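Local coordinates for sortase family protein (Clostridium perfringens, PDB 4D70), which is a class D sortase, a cysteine transpeptidase that probably cleaves sorting signals of surface proteins and joins them to an amine nucleophile, at residues 94-108 against 155-169. Numbering follows the deposited sequence.
Sequences TAMPGENGNFSIAGH and VLNQNLDEKTMTIVT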
ATOM      1  N   THR A  94      -3.575  -1.942  10.317  1.00 32.75           N
ATOM      2  CA  THR A  94      -4.025  -0.675   9.777  1.00 26.39           C
ATOM      3  C   THR A  94      -5.272  -0.828   8.926  1.00 28.40           C
ATOM      4  O   THR A  94      -5.593  -1.907   8.430  1.00 26.32           O
ATOM      5  CB  THR A  94      -2.890   0.029   9.005  1.00 26.54           C
ATOM      6  OG1 THR A  94      -2.556  -0.666   7.807  1.00 23.23           O
ATOM      7  CG2 THR A  94      -1.677   0.127   9.918  1.00 30.00           C
ATOM      8  N   ALA A  95      -5.977   0.281   8.759  1.00 26.44           N
ATOM      9  CA  ALA A  95      -7.179   0.310   7.960  1.00 28.81           C
ATOM     10  C   ALA A  95      -6.989  -0.327   6.610  1.00 29.31           C
ATOM     11  O   ALA A  95      -5.892  -0.324   6.014  1.00 25.18           O
ATOM     12  CB  ALA A  95      -7.634   1.754   7.761  1.00 29.13           C
ATOM     13  N   MET A  96      -8.098  -0.815   6.088  1.00 30.57           N
ATOM     14  CA  MET A  96      -8.164  -1.281   4.706  1.00 32.05           C
ATOM     15  C   MET A  96      -8.523  -0.117   3.803  1.00 24.67           C
ATOM     16  O   MET A  96      -8.926   0.983   4.255  1.00 23.31           O
ATOM     17  CB  MET A  96      -9.242  -2.371   4.574  1.00 33.65           C
ATOM     18  CG  MET A  96      -8.811  -3.693   5.179  1.00 36.52           C
ATOM     19  SD  MET A  96      -7.426  -4.412   4.238  1.00 43.21           S
ATOM     20  CE  MET A  96      -7.049  -5.941   5.064  1.00 51.35           C
ATOM     21  N   PRO A  97      -8.315  -0.285   2.499  1.00 28.60           N
ATOM     22  CA  PRO A  97      -8.495   0.830   1.631  1.00 28.63           C
ATOM     23  C   PRO A  97      -9.872   1.436   1.762  1.00 29.50           C
ATOM     24  O   PRO A  97     -10.843   0.729   1.893  1.00 29.88           O
ATOM     25  CB  PRO A  97      -8.283   0.229   0.239  1.00 30.76           C
ATOM     26  CG  PRO A  97      -7.372  -0.910   0.482  1.00 27.91           C
ATOM     27  CD  PRO A  97      -7.762  -1.458   1.803  1.00 31.47           C
ATOM     28  N   GLY A  98      -9.941   2.753   1.742  1.00 27.33           N
ATOM     29  CA  GLY A  98     -11.201   3.469   1.805  1.00 29.35           C
ATOM     30  C   GLY A  98     -11.827   3.606   3.179  1.00 31.51           C
ATOM     31  O   GLY A  98     -12.812   4.318   3.324  1.00 31.75           O
ATOM     32  N   GLU A  99     -11.246   2.960   4.183  0.70 25.21           N
ATOM     33  CA  GLU A  99     -11.840   2.961   5.515  0.70 27.66           C
ATOM     34  C   GLU A  99     -11.395   4.143   6.342  0.70 27.98           C
ATOM     35  O   GLU A  99     -10.395   4.762   6.062  0.70 25.91           O
ATOM     36  CB  GLU A  99     -11.464   1.682   6.286  0.70 27.63           C
ATOM     37  CG  GLU A  99     -11.983   0.380   5.734  0.70 33.94           C
ATOM     38  CD  GLU A  99     -11.652  -0.790   6.649  0.70 35.67           C
ATOM     39  OE1 GLU A  99     -10.727  -0.714   7.534  0.70 29.67           O
ATOM     40  OE2 GLU A  99     -12.339  -1.809   6.457  0.70 38.37           O
ATOM     41  N   ASN A 100     -12.161   4.452   7.373  1.00 26.62           N
ATOM     42  CA  ASN A 100     -11.701   5.354   8.407  1.00 26.50           C
ATOM     43  C   ASN A 100     -10.359   4.855   8.926  1.00 24.45           C
ATOM     44  O   ASN A 100     -10.140   3.658   9.060  1.00 25.96           O
ATOM     45  CB  ASN A 100     -12.675   5.370   9.564  1.00 27.24           C
ATOM     46  CG  ASN A 100     -14.037   5.866   9.176  1.00 33.62           C
ATOM     47  OD1 ASN A 100     -14.191   6.771   8.396  1.00 38.03           O
ATOM     48  ND2 ASN A 100     -15.025   5.307   9.793  1.00 41.36           N
ATOM     49  N   GLY A 101      -9.451   5.771   9.235  1.00 21.06           N
ATOM     50  CA  GLY A 101      -8.118   5.380   9.663  1.00 22.29           C
ATOM     51  C   GLY A 101      -7.129   5.551   8.535  1.00 22.02           C
ATOM     52  O   GLY A 101      -7.360   6.331   7.610  1.00 21.69           O
ATOM     53  N   ASN A 102      -6.036   4.807   8.624  1.00 19.92           N
ATOM     54  CA  ASN A 102      -4.853   5.121   7.826  1.00 20.23           C
ATOM     55  C   ASN A 102      -4.350   3.822   7.244  1.00 22.60           C
ATOM     56  O   ASN A 102      -3.643   3.088   7.879  1.00 21.65           O
ATOM     57  CB  ASN A 102      -3.867   5.841   8.736  1.00 19.45           C
ATOM     58  CG  ASN A 102      -2.434   5.829   8.232  1.00 21.34           C
ATOM     59  OD1 ASN A 102      -2.199   5.791   7.043  1.00 23.19           O
ATOM     60  ND2 ASN A 102      -1.479   5.909   9.139  1.00 20.12           N
ATOM     61  N   PHE A 103      -4.713   3.581   5.988  1.00 21.88           N
ATOM     62  CA  PHE A 103      -4.317   2.402   5.225  1.00 24.60           C
ATOM     63  C   PHE A 103      -2.813   2.541   4.938  1.00 25.75           C
ATOM     64  O   PHE A 103      -2.420   3.409   4.155  1.00 20.34           O
ATOM     65  CB  PHE A 103      -5.126   2.397   3.891  1.00 22.77           C
ATOM     66  CG  PHE A 103      -4.636   1.413   2.871  1.00 26.48           C
ATOM     67  CD1 PHE A 103      -4.552   0.050   3.178  1.00 28.33           C
ATOM     68  CD2 PHE A 103      -4.295   1.819   1.593  1.00 26.31           C
ATOM     69  CE1 PHE A 103      -4.090  -0.851   2.239  1.00 25.08           C
ATOM     70  CE2 PHE A 103      -3.812   0.916   0.658  1.00 26.76           C
ATOM     71  CZ  PHE A 103      -3.723  -0.424   0.975  1.00 29.41           C
ATOM     72  N   SER A 104      -2.020   1.677   5.569  1.00 24.12           N
ATOM     73  CA  SER A 104      -0.587   1.771   5.536  1.00 22.44           C
ATOM     74  C   SER A 104       0.111   0.646   4.806  1.00 21.75           C
ATOM     75  O   SER A 104      -0.223  -0.530   4.948  1.00 24.74           O
ATOM     76  CB  SER A 104      -0.034   1.809   6.940  1.00 20.53           C
ATOM     77  OG  SER A 104      -0.518   2.936   7.621  1.00 21.47           O
ATOM     78  N   ILE A 105       1.047   1.028   3.953  1.00 23.51           N
ATOM     79  CA  ILE A 105       1.747   0.077   3.106  1.00 23.18           C
ATOM     80  C   ILE A 105       3.232   0.234   3.225  1.00 25.58           C
ATOM     81  O   ILE A 105       3.754   1.350   3.458  1.00 24.05           O
ATOM     82  CB  ILE A 105       1.215   0.039   1.680  1.00 28.02           C
ATOM     83  CG1 ILE A 105       1.335   1.335   0.927  1.00 29.51           C
ATOM     84  CG2 ILE A 105      -0.267  -0.315   1.773  1.00 30.48           C
ATOM     85  CD1 ILE A 105       1.039   1.215  -0.565  1.00 29.51           C
ATOM     86  N   ALA A 106       3.939  -0.877   3.065  1.00 24.78           N
ATOM     87  CA  ALA A 106       5.416  -0.914   3.252  1.00 26.94           C
ATOM     88  C   ALA A 106       6.020  -1.248   1.926  1.00 29.04           C
ATOM     89  O   ALA A 106       5.598  -2.200   1.250  1.00 27.87           O
ATOM     90  CB  ALA A 106       5.798  -1.978   4.263  1.00 32.79           C
ATOM     91  N   GLY A 107       6.989  -0.460   1.532  1.00 33.31           N
ATOM     92  CA  GLY A 107       7.632  -0.603   0.256  1.00 37.38           C
ATOM     93  C   GLY A 107       9.125  -0.797   0.359  1.00 39.07           C
ATOM     94  O   GLY A 107       9.880  -0.415  -0.510  1.00 43.15           O
ATOM     95  N   HIS A 108       9.529  -1.415   1.439  1.00 43.28           N
ATOM     96  CA  HIS A 108      10.940  -1.729   1.643  1.00 45.87           C
ATOM     97  C   HIS A 108      11.003  -2.979   2.463  1.00 49.43           C
ATOM     98  O   HIS A 108      10.030  -3.293   3.179  1.00 43.99           O
ATOM     99  CB  HIS A 108      11.621  -0.602   2.413  1.00 43.56           C
ATOM    100  CG  HIS A 108      11.132  -0.475   3.823  1.00 41.59           C
ATOM    101  ND1 HIS A 108      11.887  -0.855   4.917  1.00 50.81           N
ATOM    102  CD2 HIS A 108       9.989   0.045   4.324  1.00 43.28           C
ATOM    103  CE1 HIS A 108      11.218  -0.590   6.026  1.00 46.85           C
ATOM    104  NE2 HIS A 108      10.068  -0.034   5.690  1.00 47.20           N
ATOM    105  N   VAL A 155       3.721   6.900  12.478  1.00 27.13           N
ATOM    106  CA  VAL A 155       3.298   7.019  11.080  1.00 26.21           C
ATOM    107  C   VAL A 155       2.211   6.033  10.754  1.00 23.73           C
ATOM    108  O   VAL A 155       1.485   6.223   9.744  1.00 21.06           O
ATOM    109  CB  VAL A 155       4.471   6.851  10.086  1.00 25.83           C
ATOM    110  CG1 VAL A 155       5.556   7.885  10.374  1.00 31.46           C
ATOM    111  CG2 VAL A 155       5.077   5.464  10.096  1.00 26.53           C
ATOM    112  N   LEU A 156       2.126   4.963  11.556  1.00 24.20           N
ATOM    113  CA  LEU A 156       1.083   3.967  11.412  1.00 22.87           C
ATOM    114  C   LEU A 156      -0.162   4.230  12.263  1.00 26.52           C
ATOM    115  O   LEU A 156      -1.133   3.439  12.192  1.00 22.21           O
ATOM    116  CB  LEU A 156       1.612   2.572  11.742  1.00 26.04           C
ATOM    117  CG  LEU A 156       2.864   2.179  11.002  1.00 27.48           C
ATOM    118  CD1 LEU A 156       3.268   0.775  11.392  1.00 32.72           C
ATOM    119  CD2 LEU A 156       2.597   2.256   9.505  1.00 27.22           C
ATOM    120  N   ASN A 157      -0.198   5.338  12.973  1.00 24.27           N
ATOM    121  CA  ASN A 157      -1.369   5.614  13.809  1.00 26.22           C
ATOM    122  C   ASN A 157      -2.669   5.673  12.998  1.00 25.55           C
ATOM    123  O   ASN A 157      -2.671   6.084  11.823  1.00 24.44           O
ATOM    124  CB  ASN A 157      -1.162   6.914  14.561  1.00 29.50           C
ATOM    125  CG  ASN A 157      -0.208   6.761  15.736  1.00 33.92           C
ATOM    126  OD1 ASN A 157       0.281   5.679  16.030  1.00 38.38           O
ATOM    127  ND2 ASN A 157       0.091   7.857  16.375  1.00 42.03           N
ATOM    128  N   GLN A 158      -3.765   5.275  13.632  1.00 25.51           N
ATOM    129  CA  GLN A 158      -5.088   5.210  13.066  1.00 26.06           C
ATOM    130  C   GLN A 158      -5.994   6.283  13.659  1.00 29.85           C
ATOM    131  O   GLN A 158      -6.505   6.128  14.760  1.00 31.25           O
ATOM    132  CB  GLN A 158      -5.709   3.833  13.342  1.00 25.65           C
ATOM    133  CG  GLN A 158      -4.875   2.681  12.774  1.00 26.77           C
ATOM    134  CD  GLN A 158      -4.716   2.794  11.243  1.00 25.64           C
ATOM    135  OE1 GLN A 158      -5.689   2.647  10.530  1.00 23.99           O
ATOM    136  NE2 GLN A 158      -3.476   2.952  10.762  1.00 23.83           N
ATOM    137  N   ASN A 159      -6.175   7.364  12.934  1.00 21.76           N
ATOM    138  CA  ASN A 159      -7.134   8.410  13.251  1.00 24.50           C
ATOM    139  C   ASN A 159      -8.414   8.136  12.493  1.00 24.26           C
ATOM    140  O   ASN A 159      -8.510   8.376  11.260  1.00 22.04           O
ATOM    141  CB  ASN A 159      -6.577   9.818  12.872  1.00 28.49           C
ATOM    142  CG  ASN A 159      -7.585  10.954  13.126  1.00 31.73           C
ATOM    143  OD1 ASN A 159      -8.727  10.747  13.594  1.00 25.42           O
ATOM    144  ND2 ASN A 159      -7.173  12.168  12.780  1.00 28.10           N
ATOM    145  N   LEU A 160      -9.420   7.630  13.223  1.00 25.39           N
ATOM    146  CA  LEU A 160     -10.682   7.263  12.626  1.00 25.75           C
ATOM    147  C   LEU A 160     -11.570   8.441  12.253  1.00 23.53           C
ATOM    148  O   LEU A 160     -12.584   8.218  11.650  1.00 29.18           O
ATOM    149  CB  LEU A 160     -11.419   6.265  13.523  1.00 25.62           C
ATOM    150  CG  LEU A 160     -10.633   4.981  13.832  1.00 26.30           C
ATOM    151  CD1 LEU A 160     -11.473   4.095  14.781  1.00 31.04           C
ATOM    152  CD2 LEU A 160     -10.196   4.172  12.637  1.00 29.28           C
ATOM    153  N   ASP A 161     -11.180   9.658  12.599  1.00 23.94           N
ATOM    154  CA  ASP A 161     -11.866  10.874  12.126  1.00 29.67           C
ATOM    155  C   ASP A 161     -11.526  11.167  10.655  1.00 28.65           C
ATOM    156  O   ASP A 161     -12.237  11.955  10.038  1.00 26.75           O
ATOM    157  CB  ASP A 161     -11.451  12.066  13.041  1.00 30.71           C
ATOM    158  CG  ASP A 161     -12.214  13.373  12.750  1.00 43.65           C
ATOM    159  OD1 ASP A 161     -13.426  13.273  12.594  1.00 39.25           O
ATOM    160  OD2 ASP A 161     -11.614  14.496  12.668  1.00 40.13           O
ATOM    161  N   GLU A 162     -10.488  10.535  10.084  1.00 23.03           N
ATOM    162  CA  GLU A 162     -10.169  10.782   8.678  1.00 25.86           C
ATOM    163  C   GLU A 162      -9.989   9.492   7.898  1.00 26.68           C
ATOM    164  O   GLU A 162     -10.084   8.428   8.459  1.00 26.68           O
ATOM    165  CB  GLU A 162      -8.918  11.631   8.591  1.00 25.10           C
ATOM    166  CG  GLU A 162      -9.131  13.002   9.187  1.00 37.01           C
ATOM    167  CD  GLU A 162      -7.876  13.847   9.214  1.00 45.68           C
ATOM    168  OE1 GLU A 162      -6.775  13.288   8.994  1.00 39.90           O
ATOM    169  OE2 GLU A 162      -8.030  15.059   9.474  1.00 61.38           O
ATOM    170  N   LYS A 163      -9.836   9.595   6.559  1.00 25.46           N
ATOM    171  CA  LYS A 163      -9.606   8.442   5.721  1.00 20.90           C
ATOM    172  C   LYS A 163      -8.351   8.759   4.963  1.00 22.67           C
ATOM    173  O   LYS A 163      -8.383   9.605   4.066  1.00 20.11           O
ATOM    174  CB  LYS A 163     -10.803   8.193   4.744  1.00 25.73           C
ATOM    175  CG  LYS A 163     -12.116   7.772   5.451  1.00 27.01           C
ATOM    176  CD  LYS A 163     -13.273   7.651   4.473  1.00 28.52           C
ATOM    177  CE  LYS A 163     -14.641   7.234   5.055  1.00 38.38           C
ATOM    178  NZ  LYS A 163     -14.473   5.820   5.436  1.00 41.48           N
ATOM    179  N   THR A 164      -7.237   8.127   5.342  1.00 20.88           N
ATOM    180  CA  THR A 164      -5.925   8.453   4.832  1.00 20.21           C
ATOM    181  C   THR A 164      -5.169   7.220   4.540  1.00 19.30           C
ATOM    182  O   THR A 164      -5.647   6.109   4.752  1.00 19.89           O
ATOM    183  CB  THR A 164      -5.077   9.277   5.854  1.00 22.79           C
ATOM    184  OG1 THR A 164      -4.814   8.486   7.040  1.00 21.94           O
ATOM    185  CG2 THR A 164      -5.754  10.530   6.249  1.00 24.27           C
ATOM    186  N   MET A 165      -4.020   7.408   3.899  1.00 18.88           N
ATOM    187  CA  MET A 165      -3.146   6.310   3.616  1.00 18.65           C
ATOM    188  C   MET A 165      -1.723   6.755   3.750  1.00 19.60           C
ATOM    189  O   MET A 165      -1.436   7.945   3.797  1.00 18.35           O
ATOM    190  CB  MET A 165      -3.341   5.639   2.237  1.00 21.34           C
ATOM    191  CG  MET A 165      -2.953   6.460   1.034  1.00 22.89           C
ATOM    192  SD  MET A 165      -2.924   5.487  -0.477  1.00 24.43           S
ATOM    193  CE  MET A 165      -1.465   4.490  -0.233  1.00 24.37           C
ATOM    194  N   THR A 166      -0.833   5.753   3.857  1.00 19.33           N
ATOM    195  CA  THR A 166       0.588   5.999   4.161  1.00 18.41           C
ATOM    196  C   THR A 166       1.419   5.005   3.403  1.00 20.25           C
ATOM    197  O   THR A 166       1.069   3.850   3.328  1.00 22.74           O
ATOM    198  CB  THR A 166       0.891   5.797   5.682  1.00 20.00           C
ATOM    199  OG1 THR A 166       0.110   6.729   6.466  1.00 19.46           O
ATOM    200  CG2 THR A 166       2.398   6.078   6.030  1.00 18.64           C
ATOM    201  N   ILE A 167       2.499   5.490   2.793  1.00 20.81           N
ATOM    202  CA  ILE A 167       3.513   4.624   2.161  1.00 21.00           C
ATOM    203  C   ILE A 167       4.822   4.827   2.881  1.00 20.38           C
ATOM    204  O   ILE A 167       5.243   5.940   3.074  1.00 22.71           O
ATOM    205  CB  ILE A 167       3.715   4.972   0.675  1.00 22.62           C
ATOM    206  CG1 ILE A 167       2.373   4.918  -0.066  1.00 22.06           C
ATOM    207  CG2 ILE A 167       4.749   4.019   0.066  1.00 30.37           C
ATOM    208  CD1 ILE A 167       2.449   5.012  -1.567  1.00 21.73           C
ATOM    209  N   VAL A 168       5.414   3.759   3.345  1.00 21.11           N
ATOM    210  CA  VAL A 168       6.694   3.788   4.034  1.00 23.99           C
ATOM    211  C   VAL A 168       7.789   3.111   3.201  1.00 25.99           C
ATOM    212  O   VAL A 168       7.666   1.927   2.862  1.00 29.42           O
ATOM    213  CB  VAL A 168       6.602   2.985   5.370  1.00 23.77           C
ATOM    214  CG1 VAL A 168       7.911   3.084   6.183  1.00 26.67           C
ATOM    215  CG2 VAL A 168       5.442   3.509   6.182  1.00 21.79           C
ATOM    216  N   THR A 169       8.838   3.856   2.894  1.00 26.43           N
ATOM    217  CA  THR A 169      10.038   3.334   2.220  1.00 28.96           C
ATOM    218  C   THR A 169      11.236   3.840   2.985  1.00 28.83           C
ATOM    219  O   THR A 169      11.086   4.491   4.013  1.00 26.61           O
ATOM    220  CB  THR A 169      10.123   3.795   0.744  1.00 33.05           C
ATOM    221  OG1 THR A 169      10.032   5.241   0.643  1.00 30.69           O
ATOM    222  CG2 THR A 169       9.037   3.206  -0.076  1.00 36.35           C
TER
HETATM  223  O   HOH W   1      -8.288   5.225   4.188  1.00 24.97           O
HETATM  224  O   HOH W   2      -2.071   9.072   6.488  1.00 38.66           O
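Asn102 and Gln158 join two parallel strands of the sortase beta-barrel, 101-106 and 163-169, to the 3-10 turn and loop (155-162) that lead into the second. The Asn102 side chain, CG anti to its own N (chi1 161°), reaches across to the backbone of 155-157, where its ND2 donates to Val155 O at 3.0 Å and to Asn157 O at 2.9 Å, both acceptors lying in the amide plane. Thr166 OG1 donates to its OD1 at 2.6 Å, so both ends of the amide are held. Lys181 from strand 176-184 also bonds Val155 O and Thr166 OG1. Gln158, its chain bent at chi2 (-60°), pairs its amide with the Asn102 backbone: NE2 gives to Asn102 O and also to Leu156 O. On the other face of the sheet Ile105 and Ile167 lie side by side, CG1 to CG1 3.9 Å, and Ile105 CD1 meets Met165 CE. Where both strands begin, Lys163 NZ donates to Gly98 O in its carbonyl plane and to Asn100 OD1 from above the amide plane, each at 3.1 Å. Gln158 OE1 is clasped between two backbone donors from opposite faces of its plane, Ala95 N at 3.0 Å and Asn102 N at 2.9 Å.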